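Side-chain contacts in DNA-binding protein (Silicibacter pomeroyi, PDB 3EUS), which probably binds DNA through a helix-turn-helix domain of the XRE/Cro-C1 family: residues A[15-18]-A[19-23]; A[37-40]-A[41-45]; A[53-56]-A[57-60]; A[76-80]-A[81-85]. All coordinates share one frame; numbering follows the deposited sequence.

Contact 1: residues A[15-18]-A[19-23]; sequences LCQR and LRQAR
L15 and L19 meet one helical turn apart within helix 10-25, and L19 can be followed outward atom by atom. Its CB lies 3.6 Å from two backbone oxygens, L15 O and C16 O. The next atom, CG, sits 3.4 Å from L15 O and also touches the leucine of the previous turn, with L15 CD1 to L19 CG at 4.0 Å. L19 CD1 then reaches L15 CG. With CG beside its backbone N (chi1 -75°), the L19 side chain leans back over the preceding turn, whereas L15 has its CG anti to N (chi1 170°), and the two side chains cross at a slant. Beyond its own helix L19 packs on V47, L54, F59 and M63, so this row of leucines faces the core of the helical bundle; L15 also touches I57 of the second subunit.

The backbone beneath is regular alpha helix: L19 N donates to L15 O at 2.8 Å, and the bonds from R20, Q21 and A22 to C16, Q17 and R18 repeat the i to i-4 step. On another face, R20 brings its guanidinium beside the Q17 amide, the two planes 53° apart, while C16 O lies over the rim of one guanidinium face. R18 turns away to Y14 and a salt bridge with E74.

The chemistry is therefore split by face: leucine methyl groups lie buried against neighbouring helices, while the long polar side chains of Q17, R18 and R20 run along partly exposed flanks, where R18 has its partners in Y14 and E74.

Contact 2: residues A[37-40]-A[41-45]; sequences LDKP and QSFVA
K39 lies over one face of the F43 ring, and its successive carbons trace that face. CG is 3.7 Å from F43 CD2, CD comes near F43 CG, and CE stands over the middle of the ring, 4.0 Å from its centroid and only 9° off the normal, a CH-pi contact. The ammonium continues past the centre: K39 NZ is 4.2 Å from the F43 centroid and 30° off the normal, an off-centre cation-pi interaction. The bend at chi2 (-73°) lays the lysine chain along the ring. At the ring edge, L37 CD1 approaches F43 CE2 at 4.0 Å, the two side chains crossing at about a right angle.

The next shell fixes the backbone. F43 N donates to P40 O at 3.0 Å, from above the carbonyl plane, and P40 CD lies 4.2 Å from F43 CB. Before this, D38 takes positive phi in the Schellman motif that ends helix 30-36 and turns the chain toward helix 41-48. This is the turn between the two helices of the helix-turn-helix. Further out, W62 of helix 56-65 packs on L37, F43 and V44, and L54 also touches F43.

The ring thus presents different surfaces to different chemistry: its edge meets leucine, while its pi face takes the methylenes and the charged end of lysine, an arrangement in which the ammonium probably gains some electrostatic stabilisation from the ring.

Contact 3: residues A[53-56]-A[57-60]; sequences RLDV and IEFA
A capping box opens helix 56-65: D55, at the N-cap, and E58, three residues on, each accept a hydrogen bond from the other's backbone N. E58 N donates to D55 OD1 at 2.8 Å with a nearly straight N-H...O angle of 171°, running almost along the C-O axis of the carboxylate. In return, D55 N donates to E58 OE1 at 3.0 Å, on the anti side and 29° out of the carboxylate plane. D55 CG stands between its backbone N and carbonyl carbon (chi1 76°), which swings OD1 over the first turn; I57 N is also close to this oxygen. E58 extends beyond CG, and its carboxylate returns to the chain before the helix.

The box brings two acids together, with D55 OD1 and E58 OE1 3.8 Å apart. The amide donors, the positive end of the helix dipole and the salt bridge from R52 to E58 OE2 would be expected to offset this repulsion.

In the HTH domain the cap starts the helix that follows helix 41-48, and L54 just before it ties the two together. L54 CD1 packs on E58 CB at 3.8 Å, while L54 CD2 reaches F59 CA and lies 3.9 Å from F59 CB; further out L54 touches V47 of helix 41-48. The F59 ring itself packs on V72 and V76 of helix 72-81. The same turn borders the second subunit: V56 and F59 pack on F59 and V56 of that chain.

Contact 4: residues A[76-80]-A[81-85]; sequences VATIA and EGRAQ
A77 O is gripped from two directions at the C-terminal end of helix 72-81. E81 N donates to it at 3.1 Å, the last regular i to i-4 bond of the helix, and a water donates to it at 2.7 Å. The same water also donates to E81 OE1, although that carboxylate oxygen and R83 NH2 lie too close together for either position to be certain. A77 O and T78 CA appear to sit over one face of the R83 guanidinium, displaced toward its rim, a stacking that is tentative for the same reason.

R83 reaches back across T78 at about a right angle. Its CG is 3.3 Å from T78 CG2, and the T78 methyl also meets R83 CD and, at 3.5 Å, Q85 CG. The T78 hydroxyl is near R83 NH1, but the angle is poor for a hydrogen bond; OG1 bonds instead to E74 O one turn earlier. The torsion putting OG1 beside its backbone N (chi1 -57°) makes that possible and leaves the methyl facing the residues after the helix.

Y14 of helix 10-25 packs on T78, I79 and Q85, while A80 touches A64 of the second subunit. A84 N adds a weak bond to T78 O. The chain leaves the helix at G82, whose positive phi (74°) suits glycine and which, with G82 N donating to I79 O at 3.2 Å, marks a Schellman C-cap.

Contacts 1, 2 and 3 join in one hydrophobic core. L19 of contact 1 packs against L54 of contact 3 (L19 CD1 to L54 CD2, 3.7 Å), and L54 CD1 in turn meets F43 CZ of contact 2 at 3.8 Å, so L54 bridges helix 10-25 and helix 41-48. F59 extends this core to contact 4, with F59 CE2 and V76 CG2 4.1 Å apart. Contacts 2 and 4 lie on opposite sides of the chain's centre, their centres about 26 Å apart and nearest atoms about 15 Å apart. Contact 2 touches no other chain of the assembly, whereas contacts 3 and 4 border the second subunit and contact 1 reaches it only through L15.

Contact 1: residues A[15-18]-A[19-23]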
loop_
_atom_site.group_PDB
_atom_site.type_symbol
_atom_site.label_atom_id
_atom_site.label_comp_id
_atom_site.label_asym_id
_atom_site.label_seq_id
_atom_site.Cartn_x
_atom_site.Cartn_y
_atom_site.Cartn_z
ATOM N N LEU A 15 7.434 6.390 3.060
ATOM C CA LEU A 15 6.578 5.316 3.499
ATOM C C LEU A 15 7.284 4.605 4.654
ATOM O O LEU A 15 6.695 4.331 5.707
ATOM C CB LEU A 15 6.326 4.342 2.363
ATOM C CG LEU A 15 5.640 3.041 2.744
ATOM C CD1 LEU A 15 4.267 3.268 3.472
ATOM C CD2 LEU A 15 5.442 2.160 1.485
ATOM N N CYS A 16 8.586 4.400 4.480
ATOM C CA CYS A 16 9.327 3.646 5.460
ATOM C C CYS A 16 9.394 4.396 6.747
ATOM O O CYS A 16 9.303 3.777 7.807
ATOM C CB CYS A 16 10.691 3.293 4.940
ATOM S SG CYS A 16 10.472 1.875 3.801
ATOM N N GLN A 17 9.572 5.712 6.663
ATOM C CA GLN A 17 9.556 6.543 7.842
ATOM C C GLN A 17 8.220 6.386 8.585
ATOM O O GLN A 17 8.174 6.272 9.818
ATOM C CB GLN A 17 9.837 8.030 7.429
ATOM C CG GLN A 17 9.581 9.035 8.471
ATOM C CD GLN A 17 10.341 8.818 9.743
ATOM O OE1 GLN A 17 9.892 9.256 10.833
ATOM N NE2 GLN A 17 11.523 8.209 9.638
ATOM N N ARG A 18 7.129 6.466 7.851
ATOM C CA ARG A 18 5.786 6.320 8.459
ATOM C C ARG A 18 5.552 4.932 9.022
ATOM O O ARG A 18 4.901 4.822 10.072
ATOM C CB ARG A 18 4.650 6.643 7.476
ATOM C CG ARG A 18 4.582 8.052 6.985
ATOM C CD ARG A 18 4.618 9.115 8.156
ATOM N NE ARG A 18 3.412 8.979 8.978
ATOM C CZ ARG A 18 2.298 9.716 8.840
ATOM N NH1 ARG A 18 2.193 10.618 7.878
ATOM N NH2 ARG A 18 1.296 9.560 9.697
ATOM N N LEU A 19 6.068 3.894 8.375
ATOM C CA LEU A 19 5.906 2.519 8.915
ATOM C C LEU A 19 6.606 2.424 10.252
ATOM O O LEU A 19 6.059 1.925 11.270
ATOM C CB LEU A 19 6.463 1.535 7.951
ATOM C CG LEU A 19 5.607 1.281 6.719
ATOM C CD1 LEU A 19 6.400 0.371 5.777
ATOM C CD2 LEU A 19 4.288 0.683 7.152
ATOM N N ARG A 20 7.824 2.931 10.283
ATOM C CA ARG A 20 8.605 2.885 11.517
ATOM C C ARG A 20 7.951 3.747 12.589
ATOM O O ARG A 20 7.905 3.359 13.757
ATOM C CB ARG A 20 10.082 3.331 11.279
ATOM C CG ARG A 20 10.904 3.443 12.542
ATOM C CD ARG A 20 12.383 3.937 12.288
ATOM N NE ARG A 20 12.457 5.004 11.276
ATOM C CZ ARG A 20 12.863 4.806 10.007
ATOM N NH1 ARG A 20 13.339 3.607 9.610
ATOM N NH2 ARG A 20 12.903 5.829 9.150
ATOM N N GLN A 21 7.511 4.952 12.232
ATOM C CA GLN A 21 6.958 5.848 13.240
ATOM C C GLN A 21 5.627 5.305 13.802
ATOM O O GLN A 21 5.381 5.422 15.015
ATOM C CB GLN A 21 6.818 7.278 12.682
ATOM C CG GLN A 21 7.126 8.432 13.701
ATOM C CD GLN A 21 8.399 8.261 14.526
ATOM O OE1 GLN A 21 9.536 8.245 13.995
ATOM N NE2 GLN A 21 8.225 8.143 15.849
ATOM N N ALA A 22 4.818 4.644 12.954
ATOM C CA ALA A 22 3.639 3.943 13.459
ATOM C C ALA A 22 4.022 2.916 14.535
ATOM O O ALA A 22 3.368 2.811 15.585
ATOM C CB ALA A 22 2.790 3.301 12.297
ATOM N N ARG A 23 5.073 2.139 14.291
ATOM C CA ARG A 23 5.480 1.120 15.228
ATOM C C ARG A 23 5.952 1.738 16.524
ATOM O O ARG A 23 5.578 1.291 17.589
ATOM C CB ARG A 23 6.610 0.272 14.655
ATOM C CG ARG A 23 7.224 -0.731 15.606
ATOM C CD ARG A 23 8.245 -1.560 14.953
ATOM N NE ARG A 23 9.379 -0.757 14.472
ATOM C CZ ARG A 23 10.339 -0.216 15.250
ATOM N NH1 ARG A 23 10.345 -0.353 16.564
ATOM N NH2 ARG A 23 11.306 0.479 14.686
#

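Contact 2: residues A[37-40]-A[41-45]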
loop_
_atom_site.group_PDB
_atom_site.type_symbol
_atom_site.label_atom_id
_atom_site.label_comp_id
_atom_site.label_asym_id
_atom_site.label_seq_id
_atom_site.Cartn_x
_atom_site.Cartn_y
_atom_site.Cartn_z
ATOM N N LEU A 37 2.484 -9.723 13.669
ATOM C CA LEU A 37 2.263 -9.989 12.266
ATOM C C LEU A 37 2.577 -11.435 11.901
ATOM O O LEU A 37 2.478 -11.752 10.711
ATOM C CB LEU A 37 3.130 -9.071 11.417
ATOM C CG LEU A 37 2.837 -7.590 11.538
ATOM C CD1 LEU A 37 3.913 -6.794 10.704
ATOM C CD2 LEU A 37 1.416 -7.300 11.086
ATOM N N ASP A 38 2.917 -12.272 12.895
ATOM C CA ASP A 38 3.326 -13.661 12.705
ATOM C C ASP A 38 4.502 -13.788 11.698
ATOM O O ASP A 38 4.549 -14.700 10.828
ATOM C CB ASP A 38 2.120 -14.512 12.313
ATOM C CG ASP A 38 2.339 -15.999 12.555
ATOM O OD1 ASP A 38 2.993 -16.385 13.552
ATOM O OD2 ASP A 38 1.838 -16.781 11.709
ATOM N N LYS A 39 5.449 -12.877 11.887
ATOM C CA LYS A 39 6.644 -12.724 11.073
ATOM C C LYS A 39 7.857 -12.796 11.932
ATOM O O LYS A 39 7.788 -12.555 13.161
ATOM C CB LYS A 39 6.627 -11.359 10.382
ATOM C CG LYS A 39 5.595 -11.251 9.300
ATOM C CD LYS A 39 5.998 -12.051 8.093
ATOM C CE LYS A 39 5.152 -11.715 6.878
ATOM N NZ LYS A 39 5.844 -12.055 5.587
ATOM N N PRO A 40 9.027 -13.087 11.295
ATOM C CA PRO A 40 10.291 -13.013 11.992
ATOM C C PRO A 40 10.698 -11.551 12.165
ATOM O O PRO A 40 10.267 -10.739 11.379
ATOM C CB PRO A 40 11.270 -13.718 11.047
ATOM C CG PRO A 40 10.641 -13.638 9.680
ATOM C CD PRO A 40 9.165 -13.464 9.873
ATOM N N GLN A 41 11.483 -11.235 13.183
ATOM C CA GLN A 41 11.908 -9.851 13.416
ATOM C C GLN A 41 12.530 -9.206 12.171
ATOM O O GLN A 41 12.346 -7.993 11.912
ATOM C CB GLN A 41 12.853 -9.808 14.604
ATOM C CG GLN A 41 13.500 -8.476 14.903
ATOM C CD GLN A 41 14.495 -8.519 16.065
ATOM O OE1 GLN A 41 14.334 -9.273 17.035
ATOM N NE2 GLN A 41 15.532 -7.694 15.969
ATOM N N SER A 42 13.274 -10.018 11.417
ATOM C CA SER A 42 13.943 -9.590 10.171
ATOM C C SER A 42 13.000 -8.999 9.137
ATOM O O SER A 42 13.392 -8.111 8.386
ATOM C CB SER A 42 14.751 -10.756 9.556
ATOM O OG SER A 42 13.910 -11.768 9.006
ATOM N N PHE A 43 11.741 -9.433 9.125
ATOM C CA PHE A 43 10.754 -8.841 8.242
ATOM C C PHE A 43 10.544 -7.362 8.510
ATOM O O PHE A 43 10.625 -6.552 7.577
ATOM C CB PHE A 43 9.410 -9.604 8.327
ATOM C CG PHE A 43 8.276 -8.937 7.588
ATOM C CD1 PHE A 43 8.132 -9.092 6.221
ATOM C CD2 PHE A 43 7.338 -8.183 8.263
ATOM C CE1 PHE A 43 7.073 -8.504 5.543
ATOM C CE2 PHE A 43 6.253 -7.585 7.582
ATOM C CZ PHE A 43 6.128 -7.719 6.231
ATOM N N VAL A 44 10.327 -7.026 9.781
ATOM C CA VAL A 44 10.147 -5.654 10.211
ATOM C C VAL A 44 11.419 -4.828 9.953
ATOM O O VAL A 44 11.324 -3.754 9.356
ATOM C CB VAL A 44 9.705 -5.565 11.659
ATOM C CG1 VAL A 44 9.655 -4.066 12.171
ATOM C CG2 VAL A 44 8.310 -6.228 11.793
ATOM N N ALA A 45 12.569 -5.337 10.366
ATOM C CA ALA A 45 13.835 -4.604 10.122
ATOM C C ALA A 45 14.042 -4.344 8.629
ATOM O O ALA A 45 14.414 -3.221 8.221
ATOM C CB ALA A 45 15.046 -5.361 10.692
#

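Contact 3: residues A[53-56]-A[57-60]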
loop_
_atom_site.group_PDB
_atom_site.type_symbol
_atom_site.label_atom_id
_atom_site.label_comp_id
_atom_site.label_asym_id
_atom_site.label_seq_id
_atom_site.Cartn_x
_atom_site.Cartn_y
_atom_site.Cartn_z
ATOM N N ARG A 53 10.292 -5.119 0.075
ATOM C CA ARG A 53 9.142 -4.420 -0.439
ATOM C C ARG A 53 7.858 -4.797 0.355
ATOM O O ARG A 53 7.773 -5.893 0.909
ATOM C CB ARG A 53 9.007 -4.818 -1.899
ATOM C CG ARG A 53 8.145 -3.919 -2.776
ATOM C CD ARG A 53 7.526 -4.718 -3.979
ATOM N NE ARG A 53 6.636 -5.787 -3.481
ATOM C CZ ARG A 53 5.455 -6.154 -3.991
ATOM N NH1 ARG A 53 4.941 -5.591 -5.088
ATOM N NH2 ARG A 53 4.794 -7.136 -3.386
ATOM N N LEU A 54 6.896 -3.874 0.444
ATOM C CA LEU A 54 5.615 -4.141 1.151
ATOM C C LEU A 54 4.457 -4.087 0.171
ATOM O O LEU A 54 4.296 -3.112 -0.536
ATOM C CB LEU A 54 5.423 -3.106 2.277
ATOM C CG LEU A 54 4.689 -3.522 3.536
ATOM C CD1 LEU A 54 5.476 -4.551 4.333
ATOM C CD2 LEU A 54 4.335 -2.329 4.411
ATOM N N ASP A 55 3.609 -5.114 0.097
ATOM C CA ASP A 55 2.406 -4.975 -0.692
ATOM C C ASP A 55 1.277 -4.307 0.138
ATOM O O ASP A 55 1.482 -3.983 1.317
ATOM C CB ASP A 55 1.969 -6.292 -1.397
ATOM C CG ASP A 55 1.308 -7.312 -0.477
ATOM O OD1 ASP A 55 0.781 -6.970 0.609
ATOM O OD2 ASP A 55 1.289 -8.525 -0.863
ATOM N N VAL A 56 0.133 -4.036 -0.489
ATOM C CA VAL A 56 -0.968 -3.325 0.174
ATOM C C VAL A 56 -1.543 -4.124 1.348
ATOM O O VAL A 56 -1.922 -3.549 2.366
ATOM C CB VAL A 56 -2.109 -2.940 -0.819
ATOM C CG1 VAL A 56 -3.353 -2.321 -0.041
ATOM C CG2 VAL A 56 -1.541 -1.960 -1.807
ATOM N N ILE A 57 -1.633 -5.451 1.197
ATOM C CA ILE A 57 -2.264 -6.280 2.192
ATOM C C ILE A 57 -1.330 -6.296 3.427
ATOM O O ILE A 57 -1.810 -6.157 4.584
ATOM C CB ILE A 57 -2.524 -7.721 1.676
ATOM C CG1 ILE A 57 -3.673 -7.810 0.650
ATOM C CG2 ILE A 57 -2.849 -8.618 2.830
ATOM C CD1 ILE A 57 -4.115 -6.580 0.048
ATOM N N GLU A 58 -0.018 -6.412 3.182
ATOM C CA GLU A 58 0.993 -6.397 4.265
ATOM C C GLU A 58 0.924 -5.003 4.952
ATOM O O GLU A 58 1.005 -4.911 6.169
ATOM C CB GLU A 58 2.383 -6.688 3.716
ATOM C CG GLU A 58 2.538 -8.106 3.181
ATOM C CD GLU A 58 3.806 -8.346 2.356
ATOM O OE1 GLU A 58 4.362 -7.405 1.818
ATOM O OE2 GLU A 58 4.289 -9.503 2.295
ATOM N N PHE A 59 0.776 -3.924 4.176
ATOM C CA PHE A 59 0.644 -2.587 4.742
ATOM C C PHE A 59 -0.564 -2.493 5.651
ATOM O O PHE A 59 -0.497 -1.915 6.745
ATOM C CB PHE A 59 0.598 -1.575 3.580
ATOM C CG PHE A 59 0.246 -0.201 3.961
ATOM C CD1 PHE A 59 1.157 0.598 4.644
ATOM C CD2 PHE A 59 -0.949 0.398 3.517
ATOM C CE1 PHE A 59 0.873 1.886 4.939
ATOM C CE2 PHE A 59 -1.261 1.755 3.874
ATOM C CZ PHE A 59 -0.336 2.487 4.591
ATOM N N ALA A 60 -1.719 -2.941 5.167
ATOM C CA ALA A 60 -2.928 -2.942 5.977
ATOM C C ALA A 60 -2.677 -3.653 7.298
ATOM O O ALA A 60 -3.067 -3.150 8.367
ATOM C CB ALA A 60 -4.140 -3.592 5.147
#

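Contact 4: residues A[76-80]-A[81-85]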
loop_
_atom_site.group_PDB
_atom_site.type_symbol
_atom_site.label_atom_id
_atom_site.label_comp_id
_atom_site.label_asym_id
_atom_site.label_seq_id
_atom_site.Cartn_x
_atom_site.Cartn_y
_atom_site.Cartn_z
ATOM N N VAL A 76 -1.160 7.675 2.482
ATOM C CA VAL A 76 -1.388 7.335 1.083
ATOM C C VAL A 76 -1.580 8.607 0.248
ATOM O O VAL A 76 -0.988 8.746 -0.812
ATOM C CB VAL A 76 -2.605 6.363 0.956
ATOM C CG1 VAL A 76 -3.056 6.221 -0.546
ATOM C CG2 VAL A 76 -2.389 5.031 1.656
ATOM N N ALA A 77 -2.320 9.601 0.770
ATOM C CA ALA A 77 -2.484 10.861 0.053
ATOM C C ALA A 77 -1.154 11.596 -0.102
ATOM O O ALA A 77 -0.918 12.232 -1.128
ATOM C CB ALA A 77 -3.514 11.801 0.792
ATOM N N THR A 78 -0.334 11.563 0.953
ATOM C CA THR A 78 0.978 12.258 0.922
ATOM C C THR A 78 1.877 11.598 -0.119
ATOM O O THR A 78 2.539 12.301 -0.945
ATOM C CB THR A 78 1.614 12.314 2.341
ATOM O OG1 THR A 78 0.704 12.968 3.220
ATOM C CG2 THR A 78 2.909 13.136 2.359
ATOM N N ILE A 79 1.892 10.259 -0.124
ATOM C CA ILE A 79 2.641 9.529 -1.154
ATOM C C ILE A 79 2.148 9.933 -2.532
ATOM O O ILE A 79 2.996 10.266 -3.398
ATOM C CB ILE A 79 2.597 8.001 -0.975
ATOM C CG1 ILE A 79 3.392 7.577 0.280
ATOM C CG2 ILE A 79 3.119 7.309 -2.253
ATOM C CD1 ILE A 79 2.998 6.291 0.783
ATOM N N ALA A 80 0.812 9.994 -2.724
ATOM C CA ALA A 80 0.176 10.251 -4.030
ATOM C C ALA A 80 0.529 11.609 -4.638
ATOM O O ALA A 80 0.742 11.720 -5.859
ATOM C CB ALA A 80 -1.395 10.059 -3.980
ATOM N N GLU A 81 0.614 12.611 -3.782
ATOM C CA GLU A 81 0.837 13.972 -4.198
ATOM C C GLU A 81 2.305 14.255 -4.603
ATOM O O GLU A 81 2.581 15.250 -5.230
ATOM C CB GLU A 81 0.425 14.866 -3.059
ATOM C CG GLU A 81 0.064 16.283 -3.408
ATOM C CD GLU A 81 -1.315 16.649 -2.859
ATOM O OE1 GLU A 81 -1.735 16.076 -1.826
ATOM O OE2 GLU A 81 -1.965 17.461 -3.511
ATOM N N GLY A 82 3.236 13.384 -4.253
ATOM C CA GLY A 82 4.640 13.636 -4.566
ATOM C C GLY A 82 5.239 14.715 -3.677
ATOM O O GLY A 82 6.256 15.334 -4.023
ATOM N N ARG A 83 4.605 14.915 -2.546
ATOM C CA ARG A 83 5.067 15.802 -1.530
ATOM C C ARG A 83 5.879 14.893 -0.628
ATOM O O ARG A 83 6.721 15.329 0.165
ATOM C CB ARG A 83 3.859 16.369 -0.792
ATOM C CG ARG A 83 2.974 15.339 -0.143
ATOM C CD ARG A 83 1.938 16.001 0.778
ATOM N NE ARG A 83 0.571 15.903 0.266
ATOM C CZ ARG A 83 -0.511 15.649 1.002
ATOM N NH1 ARG A 83 -0.455 15.459 2.319
ATOM N NH2 ARG A 83 -1.691 15.615 0.423
ATOM N N ALA A 84 5.645 13.597 -0.833
ATOM C CA ALA A 84 6.408 12.530 -0.203
ATOM C C ALA A 84 7.422 13.118 0.751
ATOM O O ALA A 84 8.594 13.288 0.415
ATOM C CB ALA A 84 7.099 11.679 -1.257
ATOM N N GLN A 85 6.952 13.432 1.947
ATOM C CA GLN A 85 7.790 14.079 2.949
ATOM C C GLN A 85 8.801 13.122 3.585
ATOM O O GLN A 85 10.000 13.212 3.386
ATOM C CB GLN A 85 6.911 14.680 4.028
ATOM C CG GLN A 85 5.532 15.121 3.552
ATOM C CD GLN A 85 4.723 15.804 4.649
ATOM O OE1 GLN A 85 4.339 16.973 4.524
ATOM N NE2 GLN A 85 4.475 15.082 5.737
HETATM O O HOH W 1 -2.922 13.600 -2.335
#